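Local coordinates for protein frataxin homolog, mitochondrial (Saccharomyces cerevisiae, PDB 3OEQ) that delivers ferrous iron for heme synthesis and iron-sulfur cluster assembly in mitochondria, oxidises it to ferric iron, and stores it as a mineral by oligomerising, at residues D46-D50 / L60-A64; L81-S86 / I110-E114. The protein carries 1 engineered substitution. All coordinates share one frame. Residues are numbered along the deposited sequence.

Interaction 1: D46-D50 / L60-A64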
loop_
_atom_site.group_PDB
_atom_site.type_symbol
_atom_site.label_atom_id
_atom_site.label_comp_id
_atom_site.label_asym_id
_atom_site.label_seq_id
_atom_site.Cartn_x
_atom_site.Cartn_y
_atom_site.Cartn_z
ATOM N N ASP A 46 -34.833 8.633 16.358
ATOM C CA ASP A 46 -34.671 10.036 15.976
ATOM C C ASP A 46 -33.200 10.270 15.527
ATOM O O ASP A 46 -32.937 11.081 14.639
ATOM C CB ASP A 46 -35.042 10.978 17.136
ATOM N N CYS A 47 -32.288 9.459 16.071
ATOM C CA CYS A 47 -30.905 9.841 16.407
ATOM C C CYS A 47 -29.730 9.559 15.424
ATOM O O CYS A 47 -28.555 9.600 15.827
ATOM C CB CYS A 47 -30.570 9.208 17.755
ATOM S SG CYS A 47 -30.764 7.415 17.669
ATOM N N ILE A 48 -30.040 9.278 14.160
ATOM C CA ILE A 48 -29.044 9.313 13.087
ATOM C C ILE A 48 -29.644 10.027 11.862
ATOM O O ILE A 48 -30.009 9.371 10.884
ATOM C CB ILE A 48 -28.462 7.889 12.746
ATOM C CG1 ILE A 48 -29.382 7.064 11.860
ATOM C CG2 ILE A 48 -28.175 7.088 14.009
ATOM C CD1 ILE A 48 -28.903 5.643 11.672
ATOM N N PRO A 49 -29.762 11.378 11.918
ATOM C CA PRO A 49 -30.560 12.161 10.941
ATOM C C PRO A 49 -30.067 12.235 9.487
ATOM O O PRO A 49 -30.886 12.470 8.597
ATOM C CB PRO A 49 -30.598 13.572 11.553
ATOM C CG PRO A 49 -29.383 13.649 12.394
ATOM C CD PRO A 49 -29.157 12.254 12.937
ATOM N N ASP A 50 -28.755 12.056 9.255
ATOM C CA ASP A 50 -28.134 12.253 7.931
ATOM C C ASP A 50 -26.881 11.406 7.680
ATOM O O ASP A 50 -26.053 11.209 8.564
ATOM C CB ASP A 50 -27.798 13.730 7.710
ATOM C CG ASP A 50 -27.764 14.116 6.240
ATOM O OD1 ASP A 50 -27.995 13.274 5.352
ATOM O OD2 ASP A 50 -27.515 15.293 5.962
ATOM N N LEU A 60 -21.386 11.149 8.480
ATOM C CA LEU A 60 -22.482 10.493 9.168
ATOM C C LEU A 60 -22.841 11.210 10.485
ATOM O O LEU A 60 -22.129 11.056 11.476
ATOM C CB LEU A 60 -22.171 9.001 9.371
ATOM C CG LEU A 60 -23.112 8.119 10.196
ATOM C CD1 LEU A 60 -24.424 7.913 9.502
ATOM C CD2 LEU A 60 -22.481 6.778 10.586
ATOM N N GLU A 61 -23.933 11.995 10.469
ATOM C CA GLU A 61 -24.522 12.627 11.684
ATOM C C GLU A 61 -25.155 11.645 12.654
ATOM O O GLU A 61 -26.078 10.917 12.331
ATOM C CB GLU A 61 -25.598 13.653 11.341
ATOM C CG GLU A 61 -25.239 14.612 10.252
ATOM C CD GLU A 61 -24.793 15.914 10.792
ATOM O OE1 GLU A 61 -25.645 16.764 11.082
ATOM O OE2 GLU A 61 -23.580 16.078 10.916
ATOM N N ILE A 62 -24.652 11.664 13.867
ATOM C CA ILE A 62 -25.151 10.822 14.909
ATOM C C ILE A 62 -25.029 11.682 16.174
ATOM O O ILE A 62 -23.997 11.604 16.854
ATOM C CB ILE A 62 -24.343 9.504 14.977
ATOM C CG1 ILE A 62 -24.714 8.595 13.812
ATOM C CG2 ILE A 62 -24.559 8.779 16.297
ATOM C CD1 ILE A 62 -24.093 7.267 13.914
ATOM N N PRO A 63 -26.084 12.504 16.487
ATOM C CA PRO A 63 -26.099 13.568 17.500
ATOM C C PRO A 63 -25.755 13.078 18.885
ATOM O O PRO A 63 -25.128 13.803 19.632
ATOM C CB PRO A 63 -27.541 14.048 17.467
ATOM C CG PRO A 63 -28.008 13.666 16.120
ATOM C CD PRO A 63 -27.428 12.341 15.912
ATOM N N ALA A 64 -26.154 11.853 19.219
ATOM C CA ALA A 64 -25.659 11.170 20.417
ATOM C C ALA A 64 -24.129 11.298 20.651
ATOM O O ALA A 64 -23.695 11.561 21.773
ATOM C CB ALA A 64 -26.089 9.698 20.391
#
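In the alpha/beta sandwich of frataxin, residues 46-50 form the end of the loop that leads from helix 25-37 into strand 50-53, outermost within this chain, and they run roughly antiparallel to residues 60-64, which continue from strand 57-61. Cys47 meets the second segment through its backbone: Cys47 O lies 3.0 Å from Pro63 CD and 3.7 Å from Ile62 CA. Next comes Ile48, the buried residue of this segment, whose CG2 packs at 3.8 Å on CG1 of Ile62; its CA also makes a CA-H...O contact of 3.5 Å with Glu61 O. Ile62 also touches Tyr68 of strand 68-71, and Ile48 O is hydrogen-bonded to Ser41 OG, so the loop is tied to the preceding chain as well. The exposed Pro49 ring rests with CD 3.4 Å from Pro63 CD and 3.4 Å from Glu61 O. Glu61 in turn packs against Pro11 of a second subunit, which brings this sheet margin into the trimer interface. Asp50 O accepts the one hydrogen bond between the segments, somewhat bent at 133°, from Glu61 N at 3.0 Å.

Interaction 2: L81-S86 / I110-E114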
loop_
_atom_site.group_PDB
_atom_site.type_symbol
_atom_site.label_atom_id
_atom_site.label_comp_id
_atom_site.label_asym_id
_atom_site.label_seq_id
_atom_site.Cartn_x
_atom_site.Cartn_y
_atom_site.Cartn_z
ATOM N N LEU A 81 -10.997 6.478 8.819
ATOM C CA LEU A 81 -12.146 6.618 9.755
ATOM C C LEU A 81 -11.799 7.628 10.808
ATOM O O LEU A 81 -10.792 7.476 11.480
ATOM C CB LEU A 81 -12.484 5.301 10.463
ATOM C CG LEU A 81 -13.864 5.025 11.043
ATOM C CD1 LEU A 81 -13.772 4.476 12.478
ATOM C CD2 LEU A 81 -14.759 6.232 10.975
ATOM N N ALA A 82 -12.623 8.671 10.905
ATOM C CA ALA A 82 -12.616 9.621 12.018
ATOM C C ALA A 82 -13.912 9.426 12.831
ATOM O O ALA A 82 -14.980 9.868 12.418
ATOM C CB ALA A 82 -12.485 11.029 11.521
ATOM N N SER A 83 -13.808 8.714 13.953
ATOM C CA SER A 83 -14.925 8.465 14.841
ATOM C C SER A 83 -14.955 9.399 16.081
ATOM O O SER A 83 -13.963 9.491 16.811
ATOM C CB SER A 83 -14.919 7.002 15.270
ATOM O OG SER A 83 -15.830 6.752 16.330
ATOM N N PRO A 84 -16.117 10.070 16.328
ATOM C CA PRO A 84 -16.359 10.938 17.499
ATOM C C PRO A 84 -16.245 10.191 18.810
ATOM O O PRO A 84 -15.962 10.800 19.813
ATOM C CB PRO A 84 -17.796 11.399 17.302
ATOM C CG PRO A 84 -18.076 11.187 15.881
ATOM C CD PRO A 84 -17.317 9.998 15.474
ATOM N N LEU A 85 -16.431 8.872 18.745
ATOM C CA LEU A 85 -16.279 7.932 19.851
ATOM C C LEU A 85 -14.925 7.182 19.919
ATOM O O LEU A 85 -14.213 7.295 20.911
ATOM C CB LEU A 85 -17.466 6.955 19.850
ATOM C CG LEU A 85 -17.524 5.779 20.827
ATOM C CD1 LEU A 85 -17.694 6.183 22.349
ATOM C CD2 LEU A 85 -18.599 4.825 20.365
ATOM N N SER A 86 -14.555 6.428 18.887
ATOM C CA SER A 86 -13.384 5.537 18.995
ATOM C C SER A 86 -12.102 6.128 18.489
ATOM O O SER A 86 -11.069 5.495 18.567
ATOM C CB SER A 86 -13.623 4.186 18.316
ATOM O OG SER A 86 -13.994 4.374 16.977
ATOM N N ILE A 110 -16.435 -2.177 13.548
ATOM C CA ILE A 110 -16.375 -0.950 14.364
ATOM C C ILE A 110 -17.618 -0.091 14.126
ATOM O O ILE A 110 -18.164 0.482 15.054
ATOM C CB ILE A 110 -15.071 -0.150 14.116
ATOM C CG1 ILE A 110 -13.863 -0.880 14.696
ATOM C CG2 ILE A 110 -15.135 1.215 14.719
ATOM C CD1 ILE A 110 -12.518 -0.294 14.264
ATOM N N LEU A 111 -18.091 -0.040 12.889
ATOM C CA LEU A 111 -19.312 0.693 12.573
ATOM C C LEU A 111 -20.527 0.035 13.200
ATOM O O LEU A 111 -21.248 0.676 13.954
ATOM C CB LEU A 111 -19.473 0.879 11.060
ATOM C CG LEU A 111 -18.373 1.725 10.406
ATOM C CD1 LEU A 111 -18.667 1.972 8.954
ATOM C CD2 LEU A 111 -18.140 3.063 11.130
ATOM N N THR A 112 -20.734 -1.244 12.896
ATOM C CA THR A 112 -21.701 -2.101 13.604
ATOM C C THR A 112 -21.803 -1.772 15.083
ATOM O O THR A 112 -22.840 -1.304 15.525
ATOM C CB THR A 112 -21.355 -3.595 13.436
ATOM O OG1 THR A 112 -21.803 -4.010 12.159
ATOM C CG2 THR A 112 -22.033 -4.471 14.491
ATOM N N GLU A 113 -20.728 -2.008 15.831
ATOM C CA GLU A 113 -20.689 -1.706 17.269
ATOM C C GLU A 113 -21.235 -0.314 17.609
ATOM O O GLU A 113 -22.183 -0.181 18.403
ATOM C CB GLU A 113 -19.271 -1.875 17.832
ATOM C CG GLU A 113 -18.780 -3.328 17.892
ATOM C CD GLU A 113 -17.321 -3.402 18.260
ATOM O OE1 GLU A 113 -16.500 -3.817 17.417
ATOM O OE2 GLU A 113 -16.991 -3.014 19.395
ATOM N N GLU A 114 -20.667 0.701 16.963
ATOM C CA GLU A 114 -20.987 2.091 17.244
ATOM C C GLU A 114 -22.359 2.581 16.746
ATOM O O GLU A 114 -22.994 3.419 17.407
ATOM C CB GLU A 114 -19.840 2.971 16.776
ATOM C CG GLU A 114 -18.540 2.541 17.417
ATOM C CD GLU A 114 -17.425 3.534 17.250
ATOM O OE1 GLU A 114 -17.695 4.638 16.744
ATOM O OE2 GLU A 114 -16.276 3.201 17.631
#
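The helix-on-sheet packing of the frataxin alpha/beta sandwich is joined here by a buried carboxylate. Strand 80-83 and the turn that follows it, which leads into strand 87-93, face helix 107-120, and Glu114 reaches from the helix to Ser83 at the end of the strand and Ser86 in the turn. Each carboxylate oxygen takes a different hydroxyl: Ser83 OG donates to Glu114 OE1 at 2.8 Å, and Ser86 OG donates to Glu114 OE2 at 2.6 Å. Glu114 OE1 has a second partner in the hydroxyl of Tyr68 on strand 68-71, so the helix is linked to two adjacent strands and the turn through one side chain. Ser83 OG is also an acceptor. It receives the backbone amide of Ser86 at 2.9 Å between Ser86 N and Ser83 OG, nearly straight at 170°, which is an ST motif, and the longer, more bent approach of Leu85 N to Ser83 OG at 3.3 Å is an ST turn. The one hydroxyl thus accepts from two backbone amides of the turn and donates a hydrogen bond to Glu114 OE1. Apolar atoms border the polar group. Leu85 CD2 packs 3.6 Å from the carboxylate carbon, Glu114 CD, while Ile110, one helical turn before Glu114, packs against Phe91 of strand 87-93. Within the helix, Glu114 N is satisfied by Ile110 O at 3.2 Å. Leu81, which also touches Tyr68, Ile70 and Phe91, extends the apolar layer to the helix, with its CD1 4.2 Å from CG2 of Ile110.

Both contacts reach the same antiparallel sheet, yet they hold different elements: interaction 1 pairs the loop entering a strand outermost within this chain with the part of the chain around the neighbouring strand, whereas interaction 2 joins an inner strand and its turn to a helix. Tyr68 connects their surroundings, touching Leu60 and Ile62 of the first and hydrogen-bonding Glu114 of the second. Each is partly buried, but interaction 1 lies about 19 Å and interaction 2 about 13 Å from the chain centre, measured between centres. Backbone atoms, proline rings and an isoleucine pair make up much of interaction 1, which borders another subunit; side-chain hydrogen bonds to a buried carboxylate dominate interaction 2, which no other chain touches.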